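Local coordinates for protein phenylacetate-CoA oxygenase subunit PaaB (Ralstonia eutropha JMP134, PDB 3EGR) that probably serves as a small non-catalytic subunit of the multicomponent oxygenase that epoxidises the aromatic ring of phenylacetyl-CoA in bacterial phenylacetate degradation, at residues G26-T31 and D42-R47; H38-V43 and I53-S58. One frame throughout, in Å; residues are numbered along the deposited sequence. Where two conformers were deposited one is given.

Contact 1 of 2, residues G26-T31 and D42-R47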
# COMPACT_ATOMS: atom_id res chain seq x y z
N GLY A 26 -1.81 -14.19 11.79
CA GLY A 26 -3.21 -14.20 11.39
C GLY A 26 -3.63 -12.92 10.70
O GLY A 26 -2.78 -12.12 10.28
N SER A 27 -4.96 -12.76 10.61
CA SER A 27 -5.60 -11.64 9.91
C SER A 27 -6.64 -11.02 10.81
O SER A 27 -7.08 -11.66 11.75
CB SER A 27 -6.35 -12.14 8.69
OG SER A 27 -5.44 -12.79 7.82
N LEU A 28 -7.05 -9.80 10.48
CA LEU A 28 -8.22 -9.21 11.10
C LEU A 28 -8.75 -8.06 10.25
O LEU A 28 -8.02 -7.52 9.42
CB LEU A 28 -7.92 -8.76 12.54
CG LEU A 28 -6.72 -7.86 12.78
CD1 LEU A 28 -6.93 -6.50 12.13
CD2 LEU A 28 -6.45 -7.71 14.29
N HIS A 29 -10.02 -7.71 10.44
CA HIS A 29 -10.61 -6.57 9.75
C HIS A 29 -10.66 -5.37 10.66
O HIS A 29 -11.08 -5.48 11.82
CB HIS A 29 -12.03 -6.90 9.30
CG HIS A 29 -12.09 -7.96 8.25
ND1 HIS A 29 -12.17 -9.30 8.56
CD2 HIS A 29 -12.08 -7.89 6.90
CE1 HIS A 29 -12.21 -10.00 7.44
NE2 HIS A 29 -12.14 -9.17 6.42
N ALA A 30 -10.24 -4.22 10.13
CA ALA A 30 -10.16 -2.97 10.91
C ALA A 30 -10.31 -1.76 10.01
O ALA A 30 -10.02 -1.83 8.82
CB ALA A 30 -8.85 -2.89 11.69
N THR A 31 -10.77 -0.65 10.57
CA THR A 31 -11.01 0.54 9.76
C THR A 31 -9.72 1.26 9.38
O THR A 31 -9.69 1.92 8.38
CB THR A 31 -11.97 1.52 10.43
OG1 THR A 31 -11.38 1.99 11.64
CG2 THR A 31 -13.34 0.86 10.71
N ASP A 42 -4.40 -6.69 21.39
CA ASP A 42 -5.32 -7.43 22.26
C ASP A 42 -5.53 -8.88 21.83
O ASP A 42 -5.41 -9.81 22.63
CB ASP A 42 -6.68 -6.73 22.33
CG ASP A 42 -6.66 -5.51 23.22
OD1 ASP A 42 -5.66 -5.30 23.92
OD2 ASP A 42 -7.65 -4.77 23.23
N VAL A 43 -5.85 -9.07 20.55
CA VAL A 43 -6.24 -10.38 20.05
C VAL A 43 -5.08 -11.36 20.05
O VAL A 43 -5.28 -12.53 20.34
CB VAL A 43 -6.87 -10.29 18.62
CG1 VAL A 43 -6.87 -11.64 17.94
CG2 VAL A 43 -8.30 -9.73 18.71
N TYR A 44 -3.88 -10.88 19.72
CA TYR A 44 -2.75 -11.77 19.44
C TYR A 44 -1.62 -11.68 20.45
O TYR A 44 -0.98 -12.68 20.73
CB TYR A 44 -2.17 -11.53 18.03
CG TYR A 44 -3.09 -11.94 16.88
CD1 TYR A 44 -3.43 -13.27 16.68
CD2 TYR A 44 -3.60 -10.99 15.99
CE1 TYR A 44 -4.27 -13.65 15.64
CE2 TYR A 44 -4.43 -11.36 14.95
CZ TYR A 44 -4.76 -12.70 14.79
OH TYR A 44 -5.59 -13.09 13.76
N THR A 45 -1.34 -10.50 21.01
CA THR A 45 -0.24 -10.40 21.97
C THR A 45 -0.69 -10.32 23.42
O THR A 45 0.13 -10.47 24.32
CB THR A 45 0.69 -9.21 21.67
OG1 THR A 45 0.08 -7.99 22.12
CG2 THR A 45 1.01 -9.13 20.18
N ARG A 46 -1.98 -10.08 23.66
CA ARG A 46 -2.47 -9.88 25.02
C ARG A 46 -1.67 -8.83 25.77
O ARG A 46 -1.42 -8.97 26.96
CB ARG A 46 -2.46 -11.20 25.79
CG ARG A 46 -3.31 -12.25 25.15
CD ARG A 46 -3.24 -13.55 25.88
NE ARG A 46 -3.98 -14.56 25.16
CZ ARG A 46 -4.20 -15.80 25.59
NH1 ARG A 46 -3.72 -16.21 26.76
NH2 ARG A 46 -4.90 -16.64 24.84
N ARG A 47 -1.27 -7.78 25.06
CA ARG A 47 -0.53 -6.65 25.66
C ARG A 47 0.81 -6.97 26.32
O ARG A 47 1.30 -6.18 27.11
CB ARG A 47 -1.45 -5.86 26.61
CG ARG A 47 -2.65 -5.27 25.89
CD ARG A 47 -3.45 -4.31 26.71
NE ARG A 47 -4.73 -4.06 26.06
CZ ARG A 47 -5.50 -2.98 26.25
NH1 ARG A 47 -5.16 -2.04 27.12
NH2 ARG A 47 -6.64 -2.86 25.59
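In the small alpha+beta fold of PaaB, one helix lies across an antiparallel sheet, and here the C-terminal part of helix 33-45 is tied to strand 23-29, outermost within this chain, by the tyrosine Y44. The ring leaves the helix with CG anti to the carbonyl carbon (chi1 -68°), which sends its hydroxyl across to the strand backbone. There Y44 OH donates a hydrogen bond to the carbonyl O of S27, 2.9 Å away. The oxygen lies at the edge of the ring, near its plane, whereas the hydroxyl approaches from above the plane of the carbonyl, with a C=O...OH angle of 128°.

G26 lies close beside this bond: its CA comes 3.5 Å from Y44 OH. Its phi of 153° belongs to a backbone shape that glycine takes easily. L28 points toward the helix, and its CD2 lies 4.2 Å from Y44 CE2, an apolar contact; it also packs on M39 of the same helix. V43 CG1 sits over the centre of one ring face. The S27 side chain turns from the helix, and its OG bonds to E11 on the neighbouring strand 9-15.

Beyond the helix, the chain reverses through R46, with positive phi, and R47 folds back on D42. The guanidinium grips the carboxylate side-on, using the syn lone pairs of both oxygens: R47 NH2 reaches D42 OD2 at 3.2 Å, and R47 NE meets D42 OD1 at 2.6 Å.

Contact 2 of 2, residues H38-V43 and I53-S58. With SCN (thiocyanate ion), chain C.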
# COMPACT_ATOMS: atom_id res chain seq x y z
N HIS A 38 -4.09 -1.75 17.52
CA HIS A 38 -4.79 -1.88 18.80
C HIS A 38 -5.46 -3.25 18.93
O HIS A 38 -5.30 -3.92 19.94
CB HIS A 38 -5.81 -0.74 18.95
CG HIS A 38 -6.62 -0.80 20.21
ND1 HIS A 38 -6.20 -0.27 21.41
CD2 HIS A 38 -7.85 -1.33 20.45
CE1 HIS A 38 -7.13 -0.45 22.33
NE2 HIS A 38 -8.14 -1.10 21.77
N MSE A 39 -6.20 -3.67 17.90
CA MSE A 39 -6.88 -4.98 17.90
C MSE A 39 -5.88 -6.14 17.96
O MSE A 39 -6.11 -7.10 18.69
CB MSE A 39 -7.77 -5.17 16.66
CG MSE A 39 -9.06 -4.38 16.66
SE MSE A 39 -10.11 -4.56 15.02
CE MSE A 39 -10.49 -6.45 15.05
N ALA A 40 -4.83 -6.06 17.15
CA ALA A 40 -3.80 -7.11 17.14
C ALA A 40 -3.16 -7.22 18.51
O ALA A 40 -2.95 -8.34 19.02
CB ALA A 40 -2.76 -6.87 16.04
N ARG A 41 -2.86 -6.07 19.12
CA ARG A 41 -2.26 -6.02 20.47
C ARG A 41 -3.09 -6.85 21.46
O ARG A 41 -2.54 -7.63 22.24
CB ARG A 41 -2.11 -4.56 20.96
CG ARG A 41 -1.30 -4.35 22.28
CD ARG A 41 -1.11 -2.84 22.63
NE ARG A 41 -1.10 -2.55 24.07
CZ ARG A 41 -0.02 -2.53 24.85
NH1 ARG A 41 1.19 -2.77 24.36
NH2 ARG A 41 -0.14 -2.25 26.15
N ASP A 42 -4.40 -6.69 21.39
CA ASP A 42 -5.32 -7.43 22.26
C ASP A 42 -5.53 -8.88 21.83
O ASP A 42 -5.41 -9.81 22.63
CB ASP A 42 -6.68 -6.73 22.33
CG ASP A 42 -6.66 -5.51 23.22
OD1 ASP A 42 -5.66 -5.30 23.92
OD2 ASP A 42 -7.65 -4.77 23.23
N VAL A 43 -5.85 -9.07 20.55
CA VAL A 43 -6.24 -10.38 20.05
C VAL A 43 -5.08 -11.36 20.05
O VAL A 43 -5.28 -12.53 20.34
CB VAL A 43 -6.87 -10.29 18.62
CG1 VAL A 43 -6.87 -11.64 17.94
CG2 VAL A 43 -8.30 -9.73 18.71
N ILE A 53 4.64 -5.48 16.91
CA ILE A 53 3.55 -5.82 16.00
C ILE A 53 3.63 -5.03 14.68
O ILE A 53 3.78 -3.81 14.69
CB ILE A 53 2.14 -5.56 16.64
CG1 ILE A 53 2.10 -6.07 18.09
CG2 ILE A 53 1.02 -6.21 15.80
CD1 ILE A 53 0.79 -5.74 18.82
N TRP A 54 3.51 -5.73 13.56
CA TRP A 54 3.36 -5.11 12.25
C TRP A 54 2.00 -5.47 11.67
O TRP A 54 1.62 -6.65 11.64
CB TRP A 54 4.41 -5.61 11.26
CG TRP A 54 5.80 -5.14 11.50
CD1 TRP A 54 6.22 -4.25 12.45
CD2 TRP A 54 6.96 -5.50 10.74
NE1 TRP A 54 7.58 -4.04 12.33
CE2 TRP A 54 8.06 -4.80 11.29
CE3 TRP A 54 7.19 -6.35 9.65
CZ2 TRP A 54 9.36 -4.92 10.80
CZ3 TRP A 54 8.48 -6.47 9.15
CH2 TRP A 54 9.55 -5.76 9.73
N VAL A 55 1.27 -4.45 11.20
CA VAL A 55 0.05 -4.66 10.44
C VAL A 55 0.23 -4.14 9.02
O VAL A 55 0.90 -3.12 8.78
CB VAL A 55 -1.19 -4.01 11.12
CG1 VAL A 55 -1.49 -4.68 12.46
CG2 VAL A 55 -1.05 -2.48 11.24
N VAL A 56 -0.38 -4.86 8.09
CA VAL A 56 -0.27 -4.58 6.66
C VAL A 56 -1.62 -4.86 6.01
O VAL A 56 -2.19 -5.95 6.21
CB VAL A 56 0.75 -5.51 5.99
CG1 VAL A 56 1.02 -5.06 4.60
CG2 VAL A 56 2.03 -5.54 6.81
N PRO A 57 -2.15 -3.89 5.26
CA PRO A 57 -3.36 -4.20 4.52
C PRO A 57 -3.06 -5.32 3.54
O PRO A 57 -2.01 -5.28 2.89
CB PRO A 57 -3.69 -2.89 3.79
CG PRO A 57 -2.53 -2.04 3.91
CD PRO A 57 -1.71 -2.50 5.05
N SER A 58 -3.96 -6.30 3.47
CA SER A 58 -3.85 -7.43 2.55
C SER A 58 -3.48 -7.04 1.12
O SER A 58 -2.64 -7.67 0.49
CB SER A 58 -5.18 -8.20 2.52
OG SER A 58 -5.35 -8.99 3.68
S SCN C . -2.11 -12.53 0.33
C SCN C . -2.91 -12.38 1.94
N SCN C . -3.58 -11.62 2.78
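I53 and A40 meet in the core of the alpha+beta fold, where helix 33-45 packs on the antiparallel sheet through strand 52-57, outermost within this chain. The axes of helix 38-43 and strand 53-57 come within 9.1 Å, and their directions differ by 129°, so the helix runs obliquely against the strand.

I53 carries most of the contact. Its CB points at the helix and splits into two branches. I53 CG2, anti to the backbone N, meets A40 CB at 3.8 Å, methyl against methyl. CG1 stands beside the backbone N and extends the other branch (chi2 175°), so that I53 CD1 arrives at the helix backbone itself, 3.5 Å from R41 CA and 3.7 Å from R41 N. The same I53 CD1 touches R41 CB at 3.8 Å. The two branches thus meet two consecutive helix residues, CG2 on A40 and CD1 on R41. Elsewhere I53 packs on L37 and T45, which belong to the same helix.

A40 CB also touches V12 of the central strand 9-15. V55, two residues along and on the same strand face, adds a looser contact, V55 CG1 to A40 CB at 4.4 Å. R41 takes part through N, CA and CB, while its guanidinium lies off the strand.

On the far edge of strand 52-57, W54 and V55 pair antiparallel with a strand of the third subunit, continuing the sheet across the interface. Past the strand end, a thiocyanate ion, probably from the crystallisation liquor, lies beside S58, its N 3.3 Å from S58 OG.

Overall arrangement
Contacts 1 and 2 hold the two strands that are outermost within this chain to the same helix, 33-45: contact 1 reaches strand 23-29 from its C-terminal part, contact 2 strand 52-57 from residues just before. Their centres are 5 Å apart and they share D42 and V43. L28 CD2 of contact 1 approaches A40 N of contact 2 at 3.7 Å, and T45 CG2 packs against I53 CD1 at 3.7 Å. The chain reversal after the helix is probably secured by R47 N bonding to R41 O, 3.1 Å apart. The thiocyanate near S58 lies about 6 Å from the side chain of S27, between nearest atoms. E11 accepts a hydrogen bond from S27 OG through OE1 and has OE2 near S58 OG, a weak bond.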